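Long-range contacts in CRISPR-associated protein, Cse1 family (PDB 4H3T), which probably serves as the large Cse1 subunit of a type I-E CRISPR Cascade surveillance complex, which recognises invading DNA: residues Lys72-Trp77 / Pro220-Asn225; Asp175-Lys180 / Leu282-Asp287; Asp382-Pro387 / His469-Leu474. The protein carries 1 engineered substitution. All coordinates share one frame; numbering follows the deposited sequence.

Contact 1: residues Lys72-Trp77 / Pro220-Asn225; sequences KDDAEW and PWQYRN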
loop_
_atom_site.group_PDB
_atom_site.type_symbol
_atom_site.label_atom_id
_atom_site.label_comp_id
_atom_site.label_asym_id
_atom_site.label_seq_id
_atom_site.Cartn_x
_atom_site.Cartn_y
_atom_site.Cartn_z
ATOM N N LYS A 72 3.162 -25.678 -0.861
ATOM C CA LYS A 72 2.478 -26.129 0.347
ATOM C C LYS A 72 3.359 -25.950 1.559
ATOM O O LYS A 72 2.838 -25.862 2.673
ATOM C CB LYS A 72 2.065 -27.629 0.228
ATOM C CG LYS A 72 3.103 -28.628 0.562
ATOM C CD LYS A 72 2.542 -30.019 0.318
ATOM C CE LYS A 72 3.496 -31.103 0.734
ATOM N NZ LYS A 72 2.838 -32.435 0.635
ATOM N N ASP A 73 4.687 -25.980 1.364
ATOM C CA ASP A 73 5.639 -26.007 2.482
ATOM C C ASP A 73 6.970 -25.378 2.089
ATOM O O ASP A 73 7.138 -24.931 0.946
ATOM C CB ASP A 73 5.851 -27.459 2.968
ATOM C CG ASP A 73 6.338 -28.465 1.926
ATOM O OD1 ASP A 73 6.775 -28.039 0.852
ATOM O OD2 ASP A 73 6.215 -29.668 2.171
ATOM N N ASP A 74 7.893 -25.331 3.052
ATOM C CA ASP A 74 9.214 -24.745 2.860
ATOM C C ASP A 74 10.034 -25.487 1.825
ATOM O O ASP A 74 10.783 -24.825 1.124
ATOM C CB ASP A 74 10.012 -24.681 4.173
ATOM C CG ASP A 74 9.421 -23.679 5.144
ATOM O OD1 ASP A 74 9.235 -22.515 4.749
ATOM O OD2 ASP A 74 9.173 -24.054 6.299
ATOM N N ALA A 75 9.951 -26.831 1.756
ATOM C CA ALA A 75 10.714 -27.584 0.758
ATOM C C ALA A 75 10.259 -27.205 -0.629
ATOM O O ALA A 75 11.107 -26.951 -1.476
ATOM C CB ALA A 75 10.599 -29.118 0.959
ATOM N N GLU A 76 8.932 -27.121 -0.874
ATOM C CA GLU A 76 8.461 -26.709 -2.196
ATOM C C GLU A 76 8.896 -25.277 -2.475
ATOM O O GLU A 76 9.311 -24.977 -3.598
ATOM C CB GLU A 76 6.930 -26.852 -2.351
ATOM C CG GLU A 76 6.473 -28.297 -2.485
ATOM C CD GLU A 76 4.987 -28.513 -2.717
ATOM O OE1 GLU A 76 4.250 -27.526 -2.958
ATOM O OE2 GLU A 76 4.555 -29.685 -2.627
ATOM N N TRP A 77 8.800 -24.378 -1.481
ATOM C CA TRP A 77 9.195 -22.981 -1.725
ATOM C C TRP A 77 10.682 -22.919 -2.129
ATOM O O TRP A 77 11.037 -22.245 -3.065
ATOM C CB TRP A 77 8.950 -22.121 -0.469
ATOM C CG TRP A 77 9.100 -20.658 -0.704
ATOM C CD1 TRP A 77 8.122 -19.770 -1.055
ATOM C CD2 TRP A 77 10.305 -19.898 -0.589
ATOM N NE1 TRP A 77 8.667 -18.542 -1.313
ATOM C CE2 TRP A 77 10.018 -18.593 -1.048
ATOM C CE3 TRP A 77 11.631 -20.230 -0.326
ATOM C CZ2 TRP A 77 11.004 -17.585 -1.088
ATOM C CZ3 TRP A 77 12.590 -19.241 -0.365
ATOM C CH2 TRP A 77 12.288 -17.955 -0.791
ATOM N N PRO A 220 4.171 -20.171 1.941
ATOM C CA PRO A 220 3.684 -21.549 1.874
ATOM C C PRO A 220 2.464 -21.777 2.780
ATOM O O PRO A 220 2.351 -21.152 3.847
ATOM C CB PRO A 220 4.903 -22.364 2.302
ATOM C CG PRO A 220 6.040 -21.575 1.818
ATOM C CD PRO A 220 5.608 -20.163 2.235
ATOM N N TRP A 221 1.543 -22.675 2.332
ATOM C CA TRP A 221 0.294 -22.979 3.046
ATOM C C TRP A 221 0.552 -23.506 4.476
ATOM O O TRP A 221 -0.273 -23.300 5.355
ATOM C CB TRP A 221 -0.517 -24.016 2.266
ATOM C CG TRP A 221 -0.933 -23.580 0.901
ATOM C CD1 TRP A 221 -1.078 -22.302 0.439
ATOM C CD2 TRP A 221 -1.187 -24.441 -0.207
ATOM N NE1 TRP A 221 -1.433 -22.318 -0.885
ATOM C CE2 TRP A 221 -1.591 -23.621 -1.284
ATOM C CE3 TRP A 221 -1.222 -25.836 -0.365
ATOM C CZ2 TRP A 221 -1.923 -24.147 -2.521
ATOM C CZ3 TRP A 221 -1.561 -26.355 -1.600
ATOM C CH2 TRP A 221 -1.853 -25.510 -2.673
ATOM N N GLN A 222 1.712 -24.136 4.715
ATOM C CA GLN A 222 2.106 -24.641 6.030
ATOM C C GLN A 222 2.202 -23.523 7.083
ATOM O O GLN A 222 2.052 -23.797 8.257
ATOM C CB GLN A 222 3.458 -25.358 5.893
ATOM C CG GLN A 222 3.946 -26.175 7.045
ATOM C CD GLN A 222 5.382 -26.671 6.816
ATOM O OE1 GLN A 222 6.157 -26.172 5.965
ATOM N NE2 GLN A 222 5.831 -27.531 7.693
ATOM N N TYR A 223 2.396 -22.254 6.683
ATOM C CA TYR A 223 2.399 -21.140 7.635
ATOM C C TYR A 223 0.968 -20.754 8.027
ATOM O O TYR A 223 0.485 -19.682 7.651
ATOM C CB TYR A 223 3.115 -19.917 7.043
ATOM C CG TYR A 223 4.609 -20.096 6.904
ATOM C CD1 TYR A 223 5.475 -19.687 7.912
ATOM C CD2 TYR A 223 5.158 -20.686 5.776
ATOM C CE1 TYR A 223 6.849 -19.912 7.822
ATOM C CE2 TYR A 223 6.531 -20.919 5.674
ATOM C CZ TYR A 223 7.384 -20.416 6.646
ATOM O OH TYR A 223 8.743 -20.579 6.547
ATOM N N ARG A 224 0.292 -21.613 8.775
ATOM C CA ARG A 224 -1.114 -21.402 9.158
ATOM C C ARG A 224 -1.288 -20.172 10.061
ATOM O O ARG A 224 -2.371 -19.616 10.140
ATOM C CB ARG A 224 -1.685 -22.639 9.847
ATOM C CG ARG A 224 -1.760 -23.889 8.954
ATOM C CD ARG A 224 -3.193 -24.263 8.614
ATOM N NE ARG A 224 -4.064 -24.260 9.800
ATOM C CZ ARG A 224 -5.376 -24.014 9.805
ATOM N NH1 ARG A 224 -6.026 -23.769 8.665
ATOM N NH2 ARG A 224 -6.052 -24.015 10.951
ATOM N N ASN A 225 -0.228 -19.755 10.716
ATOM C CA ASN A 225 -0.203 -18.515 11.511
ATOM C C ASN A 225 -0.137 -17.261 10.686
ATOM O O ASN A 225 -0.424 -16.183 11.210
ATOM C CB ASN A 225 1.020 -18.511 12.459
ATOM C CG ASN A 225 2.376 -18.820 11.760
ATOM O OD1 ASN A 225 2.489 -19.762 10.914
ATOM N ND2 ASN A 225 3.456 -18.074 12.115
#
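Three hydrogen bonds of graded quality join the start of helix 74-82 to the type I turn P220-Y223, which is closed by Y223 N donating to P220 O. In the first, Q222 N donates to K72 O at 2.9 Å; the N-H...O angle of 135° and a donor lying above the carbonyl plane mark it as bent. D74 N, in the first turn of the helix, points at Q222 OE1, a weak bond at 3.5 Å. The extended Q222 chain, with CG anti to the backbone N (chi1 -169°), carries this amide oxygen over D73 CB. The shortest link runs tip to tip: Y223 OH donates to D74 OD1 at 2.7 Å on the syn lone pair, the carboxylate standing nearly perpendicular to the phenol ring.

The helix start is also satisfied from within. D73 is the N-cap, its OD1 accepting from E76 N at 2.9 Å, while E76 OE1 accepts from K72 N. Beside these polar links P220 CG packs against W77 CB at 3.7 Å, and W77 NE1 is bonded to L215 O; K72 CB lies 3.8 Å from W221 CE3, on a ring that also meets Y65. With D73 engaged in capping and D74 bound by the phenol, the side chains of D73 and D74 have separate tasks, and the phenol bond probably stabilises D74 in its ionised form.

Contact 2: residues Asp175-Lys180 / Leu282-Asp287; sequences DKTGAK and LICAGD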
loop_
_atom_site.group_PDB
_atom_site.type_symbol
_atom_site.label_atom_id
_atom_site.label_comp_id
_atom_site.label_asym_id
_atom_site.label_seq_id
_atom_site.Cartn_x
_atom_site.Cartn_y
_atom_site.Cartn_z
ATOM N N ASP A 175 -20.478 3.351 -5.575
ATOM C CA ASP A 175 -20.847 2.285 -6.539
ATOM C C ASP A 175 -22.191 1.651 -6.122
ATOM O O ASP A 175 -22.264 0.461 -5.919
ATOM C CB ASP A 175 -19.714 1.232 -6.582
ATOM C CG ASP A 175 -18.378 1.752 -7.028
ATOM O OD1 ASP A 175 -18.343 2.809 -7.716
ATOM O OD2 ASP A 175 -17.360 1.078 -6.757
ATOM N N LYS A 176 -23.224 2.490 -5.987
ATOM C CA LYS A 176 -24.543 2.216 -5.403
ATOM C C LYS A 176 -25.651 1.958 -6.413
ATOM O O LYS A 176 -26.727 1.535 -5.999
ATOM C CB LYS A 176 -24.970 3.398 -4.501
ATOM C CG LYS A 176 -25.304 4.700 -5.290
ATOM C CD LYS A 176 -25.513 5.895 -4.419
ATOM C CE LYS A 176 -25.704 7.184 -5.256
ATOM N NZ LYS A 176 -26.482 8.182 -4.514
ATOM N N THR A 177 -25.411 2.187 -7.710
ATOM C CA THR A 177 -26.354 1.890 -8.813
ATOM C C THR A 177 -26.987 0.532 -8.547
ATOM O O THR A 177 -26.248 -0.431 -8.331
ATOM C CB THR A 177 -25.515 1.817 -10.158
ATOM O OG1 THR A 177 -24.875 3.061 -10.405
ATOM C CG2 THR A 177 -26.331 1.465 -11.357
ATOM N N GLY A 178 -28.308 0.454 -8.538
ATOM C CA GLY A 178 -28.975 -0.799 -8.272
ATOM C C GLY A 178 -28.941 -1.712 -9.485
ATOM O O GLY A 178 -29.177 -1.267 -10.610
ATOM N N ALA A 179 -28.779 -3.008 -9.253
ATOM C CA ALA A 179 -28.824 -4.000 -10.317
ATOM C C ALA A 179 -30.174 -4.704 -10.305
ATOM O O ALA A 179 -30.687 -5.087 -9.234
ATOM C CB ALA A 179 -27.708 -5.017 -10.151
ATOM N N LYS A 180 -30.704 -4.962 -11.498
ATOM C CA LYS A 180 -31.919 -5.747 -11.628
ATOM C C LYS A 180 -31.647 -7.164 -11.123
ATOM O O LYS A 180 -30.575 -7.719 -11.399
ATOM C CB LYS A 180 -32.344 -5.784 -13.095
ATOM C CG LYS A 180 -33.671 -6.492 -13.350
ATOM C CD LYS A 180 -33.962 -6.497 -14.867
ATOM C CE LYS A 180 -35.413 -6.789 -15.178
ATOM N NZ LYS A 180 -35.728 -6.585 -16.620
ATOM N N LEU A 282 -21.378 -0.745 -16.410
ATOM C CA LEU A 282 -22.356 -0.792 -15.317
ATOM C C LEU A 282 -21.595 -1.290 -14.081
ATOM O O LEU A 282 -20.935 -2.332 -14.140
ATOM C CB LEU A 282 -23.550 -1.682 -15.676
ATOM C CG LEU A 282 -24.641 -1.898 -14.591
ATOM C CD1 LEU A 282 -25.201 -0.604 -14.033
ATOM C CD2 LEU A 282 -25.785 -2.695 -15.147
ATOM N N ILE A 283 -21.632 -0.531 -12.985
ATOM C CA ILE A 283 -20.867 -0.853 -11.757
ATOM C C ILE A 283 -21.814 -0.816 -10.589
ATOM O O ILE A 283 -22.347 0.245 -10.285
ATOM C CB ILE A 283 -19.703 0.133 -11.518
ATOM C CG1 ILE A 283 -18.799 0.236 -12.737
ATOM C CG2 ILE A 283 -18.890 -0.241 -10.306
ATOM C CD1 ILE A 283 -17.760 1.360 -12.584
ATOM N N CYS A 284 -21.948 -1.948 -9.914
ATOM C CA CYS A 284 -22.896 -2.205 -8.825
ATOM C C CYS A 284 -22.187 -2.821 -7.664
ATOM O O CYS A 284 -21.058 -3.312 -7.774
ATOM C CB CYS A 284 -24.024 -3.108 -9.311
ATOM S SG CYS A 284 -24.899 -2.484 -10.760
ATOM N N ALA A 285 -22.901 -2.878 -6.536
ATOM C CA ALA A 285 -22.349 -3.468 -5.318
ATOM C C ALA A 285 -22.107 -4.948 -5.432
ATOM O O ALA A 285 -22.891 -5.651 -6.042
ATOM C CB ALA A 285 -23.306 -3.210 -4.173
ATOM N N GLY A 286 -21.036 -5.429 -4.831
ATOM C CA GLY A 286 -20.760 -6.871 -4.807
ATOM C C GLY A 286 -20.567 -7.387 -3.391
ATOM O O GLY A 286 -21.154 -6.891 -2.415
ATOM N N ASP A 287 -19.800 -8.460 -3.282
ATOM C CA ASP A 287 -19.660 -9.146 -2.033
ATOM C C ASP A 287 -18.780 -8.427 -1.033
ATOM O O ASP A 287 -17.776 -7.831 -1.374
ATOM C CB ASP A 287 -19.081 -10.552 -2.241
ATOM C CG ASP A 287 -19.936 -11.499 -3.048
ATOM O OD1 ASP A 287 -21.188 -11.435 -2.918
ATOM O OD2 ASP A 287 -19.355 -12.293 -3.855
HETATM O O HOH W 1 -25.620 -1.725 -6.164
HETATM O O HOH W 2 -22.259 2.687 -9.909
#
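Van der Waals contacts and two bridging waters hold the loop 175-180 across strand 275-289, the touching parts running 101° apart. Among the apolar contacts, T177 CG2, anti to the backbone N, reaches L282 CD1 at 3.6 Å, the two side chains crossing obliquely. Further along, A179 CB rests 3.8 Å from C284 SG, whose first torsion of -55° sets the sulfur beside its own backbone N.

A methyl-to-carboxylate packing contact lies at the other end, where I283 CG2 is 3.9 Å from D175 CG. The charge of that carboxylate is met elsewhere: OD2 pairs with R263 and OD1 with R167, so the methyl packs on a group gripped by two arginines.

Two waters provide the clear polar links. One molecule donates to T177 O at 2.6 Å and accepts from A285 N at 3.0 Å, serving a backbone acceptor on the loop and a backbone donor on the strand. A second donates to I283 O at 2.5 Å and is hydrogen-bonded to T177 OG1, 2.7 Å away. T177 is thus bridged to the strand through both its carbonyl and its hydroxyl.

On its other side the strand is paired antiparallel with strand 263-272, L282 bonding to R266 and C284 to R264 through their backbones. The loop thus lies across a strand of the mixed sheet, on the edge away from strand 263-272.

Contact 3: residues Asp382-Pro387 / His469-Leu474; sequences DRLDTP and HFLTGL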
loop_
_atom_site.group_PDB
_atom_site.type_symbol
_atom_site.label_atom_id
_atom_site.label_comp_id
_atom_site.label_asym_id
_atom_site.label_seq_id
_atom_site.Cartn_x
_atom_site.Cartn_y
_atom_site.Cartn_z
ATOM N N ASP A 382 4.053 4.259 -1.264
ATOM C CA ASP A 382 5.503 4.431 -1.070
ATOM C C ASP A 382 6.204 3.137 -1.138
ATOM O O ASP A 382 5.564 2.088 -1.110
ATOM C CB ASP A 382 5.766 5.100 0.313
ATOM C CG ASP A 382 6.979 6.052 0.419
ATOM O OD1 ASP A 382 7.956 5.898 -0.391
ATOM O OD2 ASP A 382 6.941 6.985 1.292
ATOM N N ARG A 383 7.518 3.238 -1.254
ATOM C CA ARG A 383 8.463 2.173 -1.322
ATOM C C ARG A 383 9.589 2.457 -0.342
ATOM O O ARG A 383 10.057 3.602 -0.257
ATOM C CB ARG A 383 8.983 2.061 -2.765
ATOM C CG ARG A 383 7.854 2.186 -3.783
ATOM C CD ARG A 383 8.262 1.808 -5.192
ATOM N NE ARG A 383 8.005 0.405 -5.444
ATOM C CZ ARG A 383 6.974 -0.107 -6.108
ATOM N NH1 ARG A 383 6.873 -1.417 -6.265
ATOM N NH2 ARG A 383 6.044 0.690 -6.641
ATOM N N LEU A 384 9.952 1.450 0.471
ATOM C CA LEU A 384 11.019 1.599 1.418
ATOM C C LEU A 384 11.987 0.430 1.286
ATOM O O LEU A 384 11.611 -0.699 1.561
ATOM C CB LEU A 384 10.440 1.689 2.835
ATOM C CG LEU A 384 11.465 1.999 3.946
ATOM C CD1 LEU A 384 12.159 3.394 3.757
ATOM C CD2 LEU A 384 10.837 1.884 5.305
ATOM N N ASP A 385 13.242 0.708 0.957
ATOM C CA ASP A 385 14.307 -0.314 0.926
ATOM C C ASP A 385 14.689 -0.724 2.364
ATOM O O ASP A 385 15.162 0.101 3.177
ATOM C CB ASP A 385 15.527 0.188 0.131
ATOM C CG ASP A 385 15.325 0.239 -1.399
ATOM O OD1 ASP A 385 14.561 -0.602 -1.935
ATOM O OD2 ASP A 385 16.016 1.052 -2.072
ATOM N N THR A 386 14.320 -1.952 2.723
ATOM C CA THR A 386 14.403 -2.445 4.073
ATOM C C THR A 386 15.278 -3.734 4.216
ATOM O O THR A 386 14.931 -4.798 3.653
ATOM C CB THR A 386 12.963 -2.707 4.632
ATOM O OG1 THR A 386 12.155 -1.522 4.454
ATOM C CG2 THR A 386 12.988 -3.019 6.134
ATOM N N PRO A 387 16.302 -3.666 5.091
ATOM C CA PRO A 387 17.109 -4.860 5.371
ATOM C C PRO A 387 16.324 -5.921 6.083
ATOM O O PRO A 387 15.496 -5.608 6.985
ATOM C CB PRO A 387 18.199 -4.341 6.333
ATOM C CG PRO A 387 18.212 -2.913 6.167
ATOM C CD PRO A 387 16.852 -2.491 5.807
ATOM N N HIS A 469 19.267 5.915 3.044
ATOM C CA HIS A 469 20.676 5.478 2.942
ATOM C C HIS A 469 21.119 4.853 4.258
ATOM O O HIS A 469 21.786 3.838 4.258
ATOM C CB HIS A 469 21.615 6.654 2.585
ATOM C CG HIS A 469 23.039 6.248 2.319
ATOM N ND1 HIS A 469 24.110 6.748 3.091
ATOM C CD2 HIS A 469 23.553 5.468 1.326
ATOM C CE1 HIS A 469 25.213 6.208 2.583
ATOM N NE2 HIS A 469 24.942 5.436 1.518
ATOM N N PHE A 470 20.787 5.481 5.377
ATOM C CA PHE A 470 21.116 4.955 6.697
ATOM C C PHE A 470 20.437 3.583 6.918
ATOM O O PHE A 470 21.088 2.625 7.321
ATOM C CB PHE A 470 20.669 5.991 7.796
ATOM C CG PHE A 470 20.313 5.425 9.148
ATOM C CD1 PHE A 470 21.289 5.204 10.109
ATOM C CD2 PHE A 470 18.998 5.065 9.444
ATOM C CE1 PHE A 470 20.963 4.583 11.324
ATOM C CE2 PHE A 470 18.678 4.445 10.631
ATOM C CZ PHE A 470 19.650 4.222 11.583
ATOM N N LEU A 471 19.130 3.489 6.605
ATOM C CA LEU A 471 18.382 2.264 6.802
ATOM C C LEU A 471 18.944 1.114 5.933
ATOM O O LEU A 471 19.197 0.009 6.445
ATOM C CB LEU A 471 16.886 2.506 6.486
ATOM C CG LEU A 471 15.966 1.263 6.562
ATOM C CD1 LEU A 471 15.905 0.748 7.976
ATOM C CD2 LEU A 471 14.557 1.545 6.171
ATOM N N THR A 472 19.222 1.397 4.642
ATOM C CA THR A 472 19.833 0.395 3.730
ATOM C C THR A 472 21.176 -0.087 4.278
ATOM O O THR A 472 21.465 -1.291 4.206
ATOM C CB THR A 472 19.968 0.965 2.278
ATOM O OG1 THR A 472 18.627 1.113 1.772
ATOM C CG2 THR A 472 20.730 0.057 1.363
ATOM N N GLY A 473 21.962 0.824 4.842
ATOM C CA GLY A 473 23.308 0.485 5.379
ATOM C C GLY A 473 23.297 -0.459 6.572
ATOM O O GLY A 473 24.281 -1.161 6.807
ATOM N N LEU A 474 22.140 -0.621 7.245
ATOM C CA LEU A 474 22.053 -1.506 8.415
ATOM C C LEU A 474 22.117 -2.985 8.014
ATOM O O LEU A 474 22.457 -3.806 8.840
ATOM C CB LEU A 474 20.801 -1.263 9.244
ATOM C CG LEU A 474 20.614 0.108 9.801
ATOM C CD1 LEU A 474 19.341 0.169 10.652
ATOM C CD2 LEU A 474 21.808 0.570 10.624
#
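The last turn of helix 445-473 packs alongside the end of strand 375-387, nearly parallel to it: the local axes come within 7.2 Å and their N-to-C directions differ by 28°. H469 and F470 prepare the turn. H469 O accepts from G473 N, and the ring of F470 packs with W487 and Y467.

L471 makes the largest contribution, with P387 next. Its CG is anti to the backbone N (chi1 176°), which directs the leucine's isobutyl group at the strand, and the two methyls then divide the work. CD2 lies against the L384 isobutyl group, 3.8 Å from L384 CD2, with the two side chains crossing at about a right angle, and it also approaches D385 O at 3.4 Å. CD1 and CG turn to the P387 ring, where L471 CG is 3.9 Å from P387 CD. The backbone of the same leucine meets that ring too, as L471 O stands only 3.1 Å from P387 CG, a tight carbonyl-to-ring approach.

At T472 the hydroxyl binds back to R468 O, one turn earlier in the helix, and OG1 merely abuts D385 CB at 3.6 Å. G473 adds no side chain, and L474 ends the segment with CB 4.3 Å from P387 CG, a loose contact beside the tight one at L471.

The strand is an edge of a three-stranded antiparallel sheet, bonded to strand 359-370 by the backbones of D382, L384 and T386. R468 forms a salt bridge with D382 OD1 and a hydrogen bond with the backbone O of R383. L471 and L474 also touch A402 of helix 397-415, while P483 of helix 481-504 covers F470 and L474, so the turn is lodged between the sheet edge and these two helices.

Contacts 1 and 2 interleave along the chain, their segments alternating, whereas contact 3 opens only after both have closed. They are separate in space, and none touches another. The centres of contacts 1 and 2 lie about 38 Å apart. Those of contacts 1 and 3 lie about 27 Å apart, and those of contacts 2 and 3 about 42 Å apart. Contact 2 rests on the mixed sheet containing strand 275-289, contact 3 on the antiparallel sheet ending in strand 375-387, and contact 1 on helix 74-82 with the loop after helix 210-217. Contacts 2 and 3 lie on opposite sides of the chain's centre. Together they tie sequence-distant parts at three independent places, contact 3 joining a sheet to the C-terminal helices.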